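Local coordinates for putative exported protein (Peptoclostridium difficile, PDB 5TTA) that is of unknown function but is probably exported, and belongs to an uncharacterised family in the E-set clan of beta-sandwich domains, at residues L64-K70 with I178-Q184; G117-I122 with F191-Q196; I146-E150 with L162-K166. All coordinates share one frame. Numbering follows the deposited sequence.

Contact 1 (L64-K70 with I178-Q184); sequences LTNSSEK and IAPGKNQ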
loop_
_atom_site.group_PDB
_atom_site.type_symbol
_atom_site.label_atom_id
_atom_site.label_comp_id
_atom_site.label_asym_id
_atom_site.label_seq_id
_atom_site.Cartn_x
_atom_site.Cartn_y
_atom_site.Cartn_z
ATOM N N LEU A 64 -5.549 -20.235 18.129
ATOM C CA LEU A 64 -5.793 -19.022 18.896
ATOM C C LEU A 64 -7.281 -18.812 19.167
ATOM O O LEU A 64 -8.157 -19.213 18.375
ATOM C CB LEU A 64 -5.266 -17.791 18.139
ATOM C CG LEU A 64 -3.799 -17.774 17.725
ATOM C CD1 LEU A 64 -3.553 -16.627 16.744
ATOM C CD2 LEU A 64 -2.938 -17.608 18.965
ATOM N N THR A 65 -7.553 -18.139 20.281
ATOM C CA THR A 65 -8.897 -17.693 20.651
ATOM C C THR A 65 -8.782 -16.255 21.146
ATOM O O THR A 65 -8.024 -16.000 22.079
ATOM C CB THR A 65 -9.510 -18.570 21.757
ATOM O OG1 THR A 65 -9.709 -19.914 21.282
ATOM C CG2 THR A 65 -10.844 -17.976 22.250
ATOM N N ASN A 66 -9.526 -15.325 20.549
ATOM C CA ASN A 66 -9.622 -13.951 21.066
ATOM C C ASN A 66 -10.607 -13.933 22.227
ATOM O O ASN A 66 -11.817 -13.863 22.024
ATOM C CB ASN A 66 -10.076 -12.991 19.973
ATOM C CG ASN A 66 -10.181 -11.538 20.456
ATOM O OD1 ASN A 66 -10.069 -11.248 21.640
ATOM N ND2 ASN A 66 -10.392 -10.621 19.518
ATOM N N SER A 67 -10.103 -13.968 23.454
ATOM C CA SER A 67 -10.985 -14.020 24.613
ATOM C C SER A 67 -11.443 -12.644 25.086
ATOM O O SER A 67 -12.218 -12.565 26.042
ATOM C CB SER A 67 -10.293 -14.763 25.758
ATOM O OG SER A 67 -8.988 -14.253 25.970
ATOM N N SER A 68 -10.995 -11.569 24.452
ATOM C CA SER A 68 -11.360 -10.234 24.889
ATOM C C SER A 68 -12.609 -9.755 24.162
ATOM O O SER A 68 -13.159 -10.429 23.283
ATOM C CB SER A 68 -10.203 -9.262 24.674
ATOM O OG SER A 68 -10.135 -8.827 23.334
ATOM N N GLU A 69 -13.063 -8.563 24.531
ATOM C CA GLU A 69 -14.222 -7.947 23.904
ATOM C C GLU A 69 -13.850 -7.037 22.738
ATOM O O GLU A 69 -14.723 -6.366 22.181
ATOM C CB GLU A 69 -15.017 -7.175 24.954
ATOM C CG GLU A 69 -15.649 -8.080 25.997
ATOM C CD GLU A 69 -16.376 -7.303 27.086
ATOM O OE1 GLU A 69 -15.820 -6.293 27.579
ATOM O OE2 GLU A 69 -17.510 -7.700 27.442
ATOM N N LYS A 70 -12.589 -7.028 22.334
ATOM C CA LYS A 70 -12.097 -6.128 21.308
ATOM C C LYS A 70 -11.474 -6.930 20.182
ATOM O O LYS A 70 -10.854 -7.972 20.423
ATOM C CB LYS A 70 -11.059 -5.158 21.881
ATOM C CG LYS A 70 -11.587 -4.266 22.992
ATOM C CD LYS A 70 -10.450 -3.430 23.574
ATOM C CE LYS A 70 -9.724 -4.168 24.698
ATOM N NZ LYS A 70 -8.635 -3.350 25.320
ATOM N N ILE A 178 -8.909 -10.213 14.101
ATOM C CA ILE A 178 -9.539 -11.361 14.747
ATOM C C ILE A 178 -10.660 -10.836 15.637
ATOM O O ILE A 178 -10.405 -10.103 16.599
ATOM C CB ILE A 178 -8.527 -12.181 15.568
ATOM C CG1 ILE A 178 -7.359 -12.649 14.687
ATOM C CG2 ILE A 178 -9.223 -13.379 16.160
ATOM C CD1 ILE A 178 -6.187 -13.260 15.457
ATOM N N ALA A 179 -11.899 -11.218 15.323
ATOM C CA ALA A 179 -13.070 -10.684 16.013
ATOM C C ALA A 179 -13.146 -11.232 17.433
ATOM O O ALA A 179 -12.589 -12.299 17.718
ATOM C CB ALA A 179 -14.337 -11.036 15.239
ATOM N N PRO A 180 -13.826 -10.522 18.353
ATOM C CA PRO A 180 -13.979 -11.060 19.719
ATOM C C PRO A 180 -14.666 -12.424 19.695
ATOM O O PRO A 180 -15.629 -12.639 18.959
ATOM C CB PRO A 180 -14.847 -10.008 20.437
ATOM C CG PRO A 180 -14.703 -8.760 19.636
ATOM C CD PRO A 180 -14.414 -9.179 18.208
ATOM N N GLY A 181 -14.148 -13.355 20.502
ATOM C CA GLY A 181 -14.640 -14.721 20.540
ATOM C C GLY A 181 -14.168 -15.643 19.425
ATOM O O GLY A 181 -14.356 -16.865 19.537
ATOM N N LYS A 182 -13.554 -15.121 18.366
ATOM C CA LYS A 182 -13.119 -15.961 17.244
ATOM C C LYS A 182 -12.075 -17.009 17.654
ATOM O O LYS A 182 -11.078 -16.703 18.319
ATOM C CB LYS A 182 -12.565 -15.059 16.141
ATOM C CG LYS A 182 -11.982 -15.754 14.918
ATOM C CD LYS A 182 -13.036 -16.256 13.973
ATOM C CE LYS A 182 -12.416 -16.510 12.601
ATOM N NZ LYS A 182 -13.504 -16.620 11.598
ATOM N N ASN A 183 -12.287 -18.256 17.230
ATOM C CA ASN A 183 -11.231 -19.268 17.231
ATOM C C ASN A 183 -10.638 -19.363 15.830
ATOM O O ASN A 183 -11.387 -19.458 14.852
ATOM C CB ASN A 183 -11.792 -20.644 17.624
ATOM C CG ASN A 183 -12.545 -20.616 18.927
ATOM O OD1 ASN A 183 -13.674 -21.095 19.013
ATOM N ND2 ASN A 183 -11.924 -20.065 19.951
ATOM N N GLN A 184 -9.313 -19.343 15.710
ATOM C CA GLN A 184 -8.744 -19.614 14.387
ATOM C C GLN A 184 -7.343 -20.181 14.515
ATOM O O GLN A 184 -6.647 -19.951 15.504
ATOM C CB GLN A 184 -8.723 -18.371 13.496
ATOM C CG GLN A 184 -7.843 -17.258 13.939
ATOM C CD GLN A 184 -7.948 -16.067 12.998
ATOM O OE1 GLN A 184 -9.051 -15.576 12.723
ATOM N NE2 GLN A 184 -6.810 -15.616 12.478
#
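Asn66, the residue most covered here, ends strand 58-66 and pins the loop beyond it to the loop entering strand 183-189. Its amide suits that place because it can donate and accept at once: Asn66 ND2 gives hydrogen bonds to Ile178 O (3.0 Å) and Lys70 O (2.8 Å), while Asn66 OD1 takes Ser68 N (3.0 Å) in an Asx turn. Its backbone pairs as well, Asn66 N to Lys182 O at 3.0 Å and Gly181 N to Asn66 O at 2.8 Å. Leu64 forms an antiparallel hydrogen-bonded pair with Gln184, Leu64 N to Gln184 O and Gln184 N to Leu64 O each 2.9 Å, and its side chain packs on Tyr75 and Ile77 of strand 72-82. Pro180 and Gly181 are the central residues of the type II turn Ala179-Lys182, Gly181 with the positive phi that glycine favours; Pro180 CB lies 3.3 Å from Ser68 O. The contact is thus mostly main-chain hydrogen bonding, with the buried Asn66 amide bridging the two loops where the pairing ends.

Contact 2 (G117-I122 with F191-Q196); sequences GIVTGI and FDKWKQ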
loop_
_atom_site.group_PDB
_atom_site.type_symbol
_atom_site.label_atom_id
_atom_site.label_comp_id
_atom_site.label_asym_id
_atom_site.label_seq_id
_atom_site.Cartn_x
_atom_site.Cartn_y
_atom_site.Cartn_z
ATOM N N GLY A 117 6.391 -29.143 -5.419
ATOM C CA GLY A 117 5.969 -29.819 -4.209
ATOM C C GLY A 117 7.093 -30.594 -3.550
ATOM O O GLY A 117 7.091 -30.772 -2.334
ATOM N N ILE A 118 8.075 -31.032 -4.336
ATOM C CA ILE A 118 9.201 -31.816 -3.840
ATOM C C ILE A 118 10.263 -30.847 -3.325
ATOM O O ILE A 118 10.864 -30.086 -4.089
ATOM C CB ILE A 118 9.745 -32.742 -4.933
ATOM C CG1 ILE A 118 8.694 -33.799 -5.279
ATOM C CG2 ILE A 118 11.028 -33.400 -4.496
ATOM C CD1 ILE A 118 8.988 -34.582 -6.532
ATOM N N VAL A 119 10.498 -30.862 -2.020
ATOM C CA VAL A 119 11.368 -29.878 -1.399
ATOM C C VAL A 119 12.755 -30.502 -1.325
ATOM O O VAL A 119 12.972 -31.461 -0.577
ATOM C CB VAL A 119 10.834 -29.470 -0.017
ATOM C CG1 VAL A 119 11.760 -28.466 0.670
ATOM C CG2 VAL A 119 9.418 -28.899 -0.171
ATOM N N THR A 120 13.685 -29.982 -2.130
ATOM C CA THR A 120 15.033 -30.530 -2.175
ATOM C C THR A 120 15.960 -29.899 -1.138
ATOM O O THR A 120 17.036 -30.452 -0.878
ATOM C CB THR A 120 15.634 -30.372 -3.585
ATOM O OG1 THR A 120 16.098 -29.032 -3.782
ATOM C CG2 THR A 120 14.588 -30.681 -4.662
ATOM N N GLY A 121 15.558 -28.781 -0.534
ATOM C CA GLY A 121 16.369 -28.111 0.469
ATOM C C GLY A 121 15.621 -26.912 1.021
ATOM O O GLY A 121 14.458 -26.661 0.676
ATOM N N ILE A 122 16.311 -26.157 1.884
ATOM C CA ILE A 122 15.753 -24.948 2.474
ATOM C C ILE A 122 16.650 -23.748 2.176
ATOM O O ILE A 122 17.864 -23.875 1.971
ATOM C CB ILE A 122 15.544 -25.100 3.998
ATOM C CG1 ILE A 122 16.875 -25.286 4.711
ATOM C CG2 ILE A 122 14.630 -26.280 4.306
ATOM C CD1 ILE A 122 16.753 -25.186 6.216
ATOM N N PHE A 191 9.865 -25.769 7.401
ATOM C CA PHE A 191 10.649 -26.727 6.632
ATOM C C PHE A 191 11.902 -27.207 7.346
ATOM O O PHE A 191 12.288 -28.363 7.168
ATOM C CB PHE A 191 11.040 -26.109 5.288
ATOM C CG PHE A 191 9.870 -25.840 4.394
ATOM C CD1 PHE A 191 9.534 -24.546 4.050
ATOM C CD2 PHE A 191 9.074 -26.892 3.942
ATOM C CE1 PHE A 191 8.447 -24.288 3.212
ATOM C CE2 PHE A 191 7.981 -26.657 3.096
ATOM C CZ PHE A 191 7.664 -25.352 2.735
ATOM N N ASP A 192 12.541 -26.371 8.167
ATOM C CA ASP A 192 13.788 -26.799 8.812
ATOM C C ASP A 192 13.560 -28.022 9.702
ATOM O O ASP A 192 12.596 -28.073 10.476
ATOM C CB ASP A 192 14.386 -25.649 9.625
ATOM C CG ASP A 192 15.837 -25.923 10.037
ATOM O OD1 ASP A 192 16.470 -26.820 9.441
ATOM O OD2 ASP A 192 16.345 -25.246 10.957
ATOM N N LYS A 193 14.449 -29.023 9.565
ATOM C CA LYS A 193 14.498 -30.303 10.312
ATOM C C LYS A 193 13.443 -31.291 9.826
ATOM O O LYS A 193 13.262 -32.330 10.456
ATOM C CB LYS A 193 14.333 -30.141 11.833
ATOM C CG LYS A 193 15.244 -29.071 12.472
ATOM C CD LYS A 193 16.691 -29.501 12.517
ATOM C CE LYS A 193 17.501 -28.573 13.429
ATOM N NZ LYS A 193 18.915 -28.993 13.480
ATOM N N TRP A 194 12.761 -31.013 8.723
ATOM C CA TRP A 194 11.806 -31.942 8.138
ATOM C C TRP A 194 12.492 -32.746 7.032
ATOM O O TRP A 194 13.281 -32.207 6.252
ATOM C CB TRP A 194 10.613 -31.152 7.599
ATOM C CG TRP A 194 9.569 -31.877 6.805
ATOM C CD1 TRP A 194 8.767 -32.901 7.207
ATOM C CD2 TRP A 194 9.192 -31.571 5.451
ATOM N NE1 TRP A 194 7.902 -33.262 6.171
ATOM C CE2 TRP A 194 8.154 -32.461 5.087
ATOM C CE3 TRP A 194 9.641 -30.638 4.519
ATOM C CZ2 TRP A 194 7.555 -32.439 3.821
ATOM C CZ3 TRP A 194 9.024 -30.599 3.259
ATOM C CH2 TRP A 194 7.996 -31.493 2.931
ATOM N N LYS A 195 12.222 -34.041 6.993
ATOM C CA LYS A 195 12.652 -34.889 5.886
ATOM C C LYS A 195 11.404 -35.354 5.142
ATOM O O LYS A 195 10.630 -36.167 5.654
ATOM C CB LYS A 195 13.486 -36.075 6.364
ATOM C CG LYS A 195 14.068 -36.862 5.195
ATOM C CD LYS A 195 14.937 -38.023 5.650
ATOM C CE LYS A 195 16.311 -37.536 6.068
ATOM N NZ LYS A 195 16.976 -36.798 4.955
ATOM N N GLN A 196 11.220 -34.842 3.931
ATOM C CA GLN A 196 9.983 -35.097 3.199
ATOM C C GLN A 196 9.826 -36.577 2.867
ATOM O O GLN A 196 8.722 -37.128 2.968
ATOM C CB GLN A 196 9.950 -34.245 1.929
ATOM C CG GLN A 196 8.691 -34.474 1.061
ATOM C CD GLN A 196 8.584 -33.492 -0.085
ATOM O OE1 GLN A 196 9.573 -33.213 -0.775
ATOM N NE2 GLN A 196 7.385 -32.959 -0.299
HETATM O O HOH W 1 12.058 -34.462 -1.093
#
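Gln196 reaches across with an extended side chain and grips the backbone of 117-122 through both ends of its amide. Gln196 NE2 donates to Gly117 O at 3.0 Å, and Gln196 OE1 accepts from Val119 N at 2.8 Å; both bonds are nearly straight, so the carboxamide engages the carbonyl and NH much as a neighbouring strand would. Glutamine suits this place because it carries a donor and an acceptor at the end of a long arm. A water adds to the network, donating to Gln196 OE1 (2.8 Å) and Val119 O (3.2 Å). The amide and carbonyl have further partners in the loop before strand 58-66: Gln196 NE2 also binds Tyr55 O, and Gly117 O also receives Trp57 NE1.

In the fold, the run leading into strand 121-123 is joined to the type II turn Phe191-Trp194 and the short strand 194-195 that follows it. No backbone-to-backbone hydrogen bond links the segments; beyond the glutamine's grip on the backbone, the rest is side-chain packing.

Val119 points its branched side chain at the aromatic residues of the turn: Val119 CG2 lies 3.8 Å from Trp194 CZ3, near the plane of the indole at its edge, and 4.2 Å from Phe191 CE2. The Phe191 ring in turn meets Trp57 edge-to-face. Farther along, Ile122 covers the start of the turn, with Ile122 CG2 3.7 Å from Phe191 CB and Ile122 CD1 3.6 Å from Asp192 OD1, while the other carboxylate oxygen of Asp192, OD2, is held by Tyr92 N.

Contact 3 (I146-E150 with L162-K166); sequences ISMFE and LKEWK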
loop_
_atom_site.group_PDB
_atom_site.type_symbol
_atom_site.label_atom_id
_atom_site.label_comp_id
_atom_site.label_asym_id
_atom_site.label_seq_id
_atom_site.Cartn_x
_atom_site.Cartn_y
_atom_site.Cartn_z
ATOM N N ILE A 146 8.523 1.731 9.709
ATOM C CA ILE A 146 7.742 2.847 9.184
ATOM C C ILE A 146 8.155 4.157 9.857
ATOM O O ILE A 146 8.210 5.211 9.209
ATOM C CB ILE A 146 6.236 2.563 9.334
ATOM C CG1 ILE A 146 5.873 1.294 8.553
ATOM C CG2 ILE A 146 5.426 3.754 8.852
ATOM C CD1 ILE A 146 4.424 0.874 8.677
ATOM N N SER A 147 8.483 4.108 11.156
ATOM C CA SER A 147 8.918 5.315 11.857
ATOM C C SER A 147 10.256 5.826 11.334
ATOM O O SER A 147 10.495 7.038 11.340
ATOM C CB SER A 147 9.005 5.055 13.360
ATOM O OG SER A 147 7.717 4.872 13.921
HETATM N N MSE A 148 11.132 4.929 10.889
HETATM C CA MSE A 148 12.403 5.327 10.289
HETATM C C MSE A 148 12.171 6.083 9.001
HETATM O O MSE A 148 12.863 7.044 8.692
HETATM C CB MSE A 148 13.270 4.115 9.994
HETATM C CG MSE A 148 13.765 3.392 11.214
HETATM SE SE MSE A 148 14.630 1.746 10.651
HETATM C CE MSE A 148 15.968 2.540 9.463
ATOM N N PHE A 149 11.182 5.616 8.242
ATOM C CA PHE A 149 10.891 6.229 6.953
ATOM C C PHE A 149 10.325 7.632 7.123
ATOM O O PHE A 149 10.675 8.543 6.364
ATOM C CB PHE A 149 9.940 5.330 6.159
ATOM C CG PHE A 149 10.590 4.065 5.647
ATOM C CD1 PHE A 149 11.860 4.099 5.087
ATOM C CD2 PHE A 149 9.945 2.845 5.740
ATOM C CE1 PHE A 149 12.464 2.950 4.616
ATOM C CE2 PHE A 149 10.552 1.695 5.275
ATOM C CZ PHE A 149 11.809 1.748 4.711
ATOM N N GLU A 150 9.469 7.834 8.125
ATOM C CA GLU A 150 8.931 9.169 8.375
ATOM C C GLU A 150 10.051 10.165 8.640
ATOM O O GLU A 150 10.089 11.249 8.048
ATOM C CB GLU A 150 7.959 9.136 9.554
ATOM C CG GLU A 150 6.679 8.382 9.276
ATOM C CD GLU A 150 5.826 8.224 10.515
ATOM O OE1 GLU A 150 6.396 8.074 11.617
ATOM O OE2 GLU A 150 4.585 8.259 10.386
ATOM N N LEU A 162 3.266 8.940 2.179
ATOM C CA LEU A 162 3.481 7.906 3.179
ATOM C C LEU A 162 2.411 7.950 4.264
ATOM O O LEU A 162 1.935 6.899 4.711
ATOM C CB LEU A 162 4.877 8.065 3.777
ATOM C CG LEU A 162 5.359 6.948 4.684
ATOM C CD1 LEU A 162 6.820 6.692 4.378
ATOM C CD2 LEU A 162 5.167 7.365 6.144
ATOM N N LYS A 163 2.007 9.158 4.685
ATOM C CA LYS A 163 0.923 9.299 5.660
ATOM C C LYS A 163 -0.359 8.624 5.175
ATOM O O LYS A 163 -1.021 7.903 5.933
ATOM C CB LYS A 163 0.664 10.778 5.948
ATOM C CG LYS A 163 -0.602 11.017 6.740
ATOM N N GLU A 164 -0.742 8.854 3.915
ATOM C CA GLU A 164 -1.955 8.216 3.418
ATOM C C GLU A 164 -1.783 6.703 3.351
ATOM O O GLU A 164 -2.719 5.950 3.645
ATOM C CB GLU A 164 -2.323 8.788 2.052
ATOM C CG GLU A 164 -3.043 10.123 2.133
ATOM C CD GLU A 164 -3.037 10.870 0.814
ATOM O OE1 GLU A 164 -2.440 11.970 0.762
ATOM O OE2 GLU A 164 -3.617 10.354 -0.170
ATOM N N TRP A 165 -0.583 6.247 2.987
ATOM C CA TRP A 165 -0.320 4.814 2.886
ATOM C C TRP A 165 -0.379 4.149 4.256
ATOM O O TRP A 165 -0.955 3.063 4.408
ATOM C CB TRP A 165 1.046 4.585 2.227
ATOM C CG TRP A 165 1.474 3.160 2.209
ATOM C CD1 TRP A 165 1.131 2.211 1.288
ATOM C CD2 TRP A 165 2.307 2.508 3.169
ATOM N NE1 TRP A 165 1.712 1.008 1.613
ATOM C CE2 TRP A 165 2.443 1.166 2.763
ATOM C CE3 TRP A 165 2.959 2.931 4.334
ATOM C CZ2 TRP A 165 3.195 0.241 3.482
ATOM C CZ3 TRP A 165 3.704 2.013 5.046
ATOM C CH2 TRP A 165 3.820 0.685 4.617
ATOM N N LYS A 166 0.210 4.792 5.262
ATOM C CA LYS A 166 0.134 4.290 6.632
ATOM C C LYS A 166 -1.303 4.058 7.062
ATOM O O LYS A 166 -1.636 2.997 7.602
ATOM C CB LYS A 166 0.791 5.280 7.588
ATOM C CG LYS A 166 2.296 5.293 7.593
ATOM C CD LYS A 166 2.770 6.354 8.578
ATOM C CE LYS A 166 2.115 6.176 9.942
ATOM N NZ LYS A 166 2.701 5.051 10.730
#
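Two helical segments run almost antiparallel here, their N-to-C directions 161° apart and their axes 11.5 Å distant at closest approach. Ile146 therefore faces Lys166 (CA to CA 8.2 Å) and, one turn on, Glu150 faces Leu162 (CA to CA 7.6 Å). This is an alpha-helical hairpin: helix 143-150 turns back through a short connection onto the longer helix 156-175. No hydrogen bond joins the segments; the backbone bonds run within each helix, as in Glu150 N to Ile146 O (3.1 Å) and Lys166 N to Leu162 O (2.8 Å).

The wide spacing is filled by large side chains. Ile146, the most covered residue, sends CD1 to within 3.9 Å of Trp165 CZ3, and Pro141 packs against both of these side chains. Leu162 fills the next level, Leu162 CD1 3.8 Å from Phe149 CB and Leu162 CD2 3.6 Å from Glu150 CG, so the methylene part of the glutamate serves as apolar surface. The Phe149 ring, poorly ordered, leads away from helix 156-175 to the subunit interface, where it meets Phe149 of the second subunit. Trp165 is broad enough to pack both on Ile146 and on that same Phe149 of the second subunit.

Along one border of the apolar layer, the Glu150 carboxylate comes up to the Lys166 chain, Glu150 OE2 3.2 Å from Lys166 CD, and forms a long salt bridge, Glu150 OE2 to Lys166 NZ 3.7 Å. Apolar side-chain packing therefore accounts for most of the contact between these segments, with a long ion pair at its margin.

From the N terminus, the chain first lays down 64-70, at the end of strand 58-66, then 117-122, entering strand 121-123. Contact 3 opens and closes next: 146-150 meets 162-166 after 11 intervening residues, a local hairpin lying within the larger loops of both other contacts. The chain then returns to 178-184, closing contact 1 over 107 residues, and runs along strand 183-189 to 191-196, closing contact 2. Contacts 1 and 2 therefore cross. Contact 1 ties two strands of the three-stranded sheet; contact 2, its centre about 33 Å from that of contact 1, ties the run into strand 121-123 to the segment after strand 183-189; contact 3 packs helix 143-150 on helix 156-175, beside the second subunit.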